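Long-range contact in glycoside hydrolase family 5 (Aspergillus oryzae, PDB 6LA0), which hydrolyses glycosidic bonds as a secreted fungal family 5 rutinosidase and probably also acts on beta-1,3-glucans: residues R278-A283 with M323-Q328. Numbering follows the deposited sequence.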
loop_
_atom_site.group_PDB
_atom_site.type_symbol
_atom_site.label_atom_id
_atom_site.label_comp_id
_atom_site.label_asym_id
_atom_site.label_seq_id
_atom_site.Cartn_x
_atom_site.Cartn_y
_atom_site.Cartn_z
ATOM N N ARG A 278 9.023 3.164 -20.443
ATOM C CA ARG A 278 8.679 4.026 -19.312
ATOM C C ARG A 278 8.938 3.333 -17.983
ATOM O O ARG A 278 9.396 3.972 -17.025
ATOM C CB ARG A 278 7.217 4.462 -19.391
ATOM C CG ARG A 278 6.998 5.903 -18.947
ATOM C CD ARG A 278 7.729 6.872 -19.882
ATOM N NE ARG A 278 7.100 6.965 -21.198
ATOM C CZ ARG A 278 6.097 7.789 -21.501
ATOM N NH1 ARG A 278 5.584 8.593 -20.575
ATOM N NH2 ARG A 278 5.600 7.804 -22.737
ATOM N N LEU A 279 8.619 2.037 -17.896
ATOM C CA LEU A 279 8.887 1.283 -16.674
ATOM C C LEU A 279 10.366 1.320 -16.318
ATOM O O LEU A 279 10.729 1.490 -15.143
ATOM C CB LEU A 279 8.422 -0.167 -16.828
ATOM C CG LEU A 279 6.911 -0.429 -16.897
ATOM C CD1 LEU A 279 6.585 -1.791 -17.559
ATOM C CD2 LEU A 279 6.288 -0.337 -15.502
ATOM N N TYR A 280 11.240 1.168 -17.324
ATOM C CA TYR A 280 12.667 1.130 -17.042
ATOM C C TYR A 280 13.190 2.518 -16.697
ATOM O O TYR A 280 14.008 2.667 -15.781
ATOM C CB TYR A 280 13.425 0.538 -18.227
ATOM C CG TYR A 280 13.379 -0.975 -18.296
ATOM C CD1 TYR A 280 14.307 -1.752 -17.617
ATOM C CD2 TYR A 280 12.418 -1.623 -19.051
ATOM C CE1 TYR A 280 14.270 -3.145 -17.684
ATOM C CE2 TYR A 280 12.371 -3.012 -19.124
ATOM C CZ TYR A 280 13.294 -3.765 -18.432
ATOM O OH TYR A 280 13.252 -5.145 -18.518
ATOM N N ALA A 281 12.719 3.546 -17.409
ATOM C CA ALA A 281 13.125 4.916 -17.104
ATOM C C ALA A 281 12.740 5.291 -15.681
ATOM O O ALA A 281 13.549 5.869 -14.937
ATOM C CB ALA A 281 12.493 5.889 -18.097
ATOM N N ASP A 282 11.501 4.969 -15.287
ATOM C CA ASP A 282 10.994 5.364 -13.971
ATOM C C ASP A 282 11.755 4.667 -12.853
ATOM O O ASP A 282 12.083 5.286 -11.828
ATOM C CB ASP A 282 9.500 5.045 -13.865
ATOM C CG ASP A 282 8.630 6.023 -14.639
ATOM O OD1 ASP A 282 9.092 7.152 -14.928
ATOM O OD2 ASP A 282 7.485 5.662 -14.971
ATOM N N ALA A 283 12.008 3.367 -13.010
ATOM C CA ALA A 283 12.746 2.631 -11.995
ATOM C C ALA A 283 14.160 3.182 -11.852
ATOM O O ALA A 283 14.688 3.288 -10.735
ATOM C CB ALA A 283 12.769 1.143 -12.347
ATOM N N MET A 323 11.936 -2.991 -11.612
ATOM C CA MET A 323 11.972 -2.615 -10.206
ATOM C C MET A 323 12.915 -3.510 -9.409
ATOM O O MET A 323 13.424 -3.088 -8.358
ATOM C CB MET A 323 10.559 -2.635 -9.618
ATOM C CG MET A 323 9.635 -1.522 -10.158
ATOM S SD MET A 323 8.042 -2.179 -10.617
ATOM C CE MET A 323 7.318 -0.777 -11.442
ATOM N N TYR A 324 13.171 -4.734 -9.881
ATOM C CA TYR A 324 14.136 -5.599 -9.200
ATOM C C TYR A 324 15.575 -5.203 -9.513
ATOM O O TYR A 324 16.466 -5.368 -8.668
ATOM C CB TYR A 324 13.910 -7.053 -9.595
ATOM C CG TYR A 324 14.487 -8.081 -8.650
ATOM C CD1 TYR A 324 13.785 -8.467 -7.507
ATOM C CD2 TYR A 324 15.716 -8.690 -8.907
ATOM C CE1 TYR A 324 14.291 -9.420 -6.644
ATOM C CE2 TYR A 324 16.237 -9.648 -8.040
ATOM C CZ TYR A 324 15.513 -10.004 -6.908
ATOM O OH TYR A 324 16.001 -10.953 -6.037
ATOM N N LYS A 325 15.815 -4.682 -10.710
ATOM C CA LYS A 325 17.166 -4.315 -11.110
ATOM C C LYS A 325 17.612 -3.020 -10.444
ATOM O O LYS A 325 18.744 -2.926 -9.954
ATOM C CB LYS A 325 17.224 -4.190 -12.634
ATOM C CG LYS A 325 18.619 -4.011 -13.197
ATOM C CD LYS A 325 18.688 -4.398 -14.673
ATOM C CE LYS A 325 17.330 -4.277 -15.377
ATOM N NZ LYS A 325 17.483 -4.318 -16.867
ATOM N N TYR A 326 16.755 -2.002 -10.422
ATOM C CA TYR A 326 17.157 -0.684 -9.888
ATOM C C TYR A 326 16.815 -0.503 -8.412
ATOM O O TYR A 326 17.349 0.399 -7.813
ATOM C CB TYR A 326 16.503 0.421 -10.704
ATOM C CG TYR A 326 17.065 0.568 -12.100
ATOM C CD1 TYR A 326 18.214 1.283 -12.346
ATOM C CD2 TYR A 326 16.443 -0.020 -13.169
ATOM C CE1 TYR A 326 18.725 1.411 -13.622
ATOM C CE2 TYR A 326 16.919 0.113 -14.459
ATOM C CZ TYR A 326 18.080 0.820 -14.688
ATOM O OH TYR A 326 18.564 0.930 -15.945
ATOM N N SER A 327 15.948 -1.353 -7.883
ATOM C CA SER A 327 15.470 -1.169 -6.496
ATOM C C SER A 327 15.444 -2.494 -5.715
ATOM O O SER A 327 16.151 -3.389 -6.097
ATOM C CB SER A 327 14.231 -0.271 -6.483
ATOM O OG SER A 327 12.991 -0.972 -6.459
ATOM N N GLN A 328 14.685 -2.579 -4.624
ATOM C CA GLN A 328 14.686 -3.831 -3.831
ATOM C C GLN A 328 13.487 -4.725 -4.193
ATOM O O GLN A 328 13.232 -5.630 -3.470
ATOM C CB GLN A 328 14.712 -3.539 -2.326
ATOM C CG GLN A 328 15.772 -2.523 -1.926
ATOM C CD GLN A 328 17.174 -2.952 -2.295
ATOM O OE1 GLN A 328 17.635 -4.002 -1.890
ATOM N NE2 GLN A 328 17.850 -2.141 -3.071
HETATM O O HOH W 1 15.969 -6.348 -17.752
HETATM O O HOH W 2 16.526 2.676 -17.690
#
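The two segments come nearest at Ala283 and Met323, their CA atoms 5.6 Å apart, where helix 275-285 passes the C-terminal end of helix 312-326. Ala283 points its methyl toward the 323-328 segment, and Tyr326 packs against it: ring atom CD2 of Tyr326 lies 3.9 Å from CB of Ala283, while CB of Tyr326 sits 3.4 Å from the Ala283 carbonyl O. Chi1 of -71° sets CG of Tyr326 anti to its carbonyl carbon, beside its backbone N; CE2 of the ring comes within 4.1 Å of Tyr280 O, and a water joins Tyr326 OH to that carbonyl, weakly on the carbonyl side. Further out, Lys325 crosses Tyr280 at about a right angle; its NZ comes to the ring edge, 3.5 Å from CE1 of Tyr280, not over the face. A second water accepts from NZ of Lys325 at 2.7 Å and also bonds Tyr280 OH. On the inner side the methyl CE of Met323 meets CD2 of Leu279 at 4.2 Å, next to strands 257-265 and 294-303. Past the helix end, Ser327 OG donates to Met323 O in the carbonyl plane. This is neighbouring-helix packing on the outside of a TIM barrel, greasy against the strands and water-bridged at the surface.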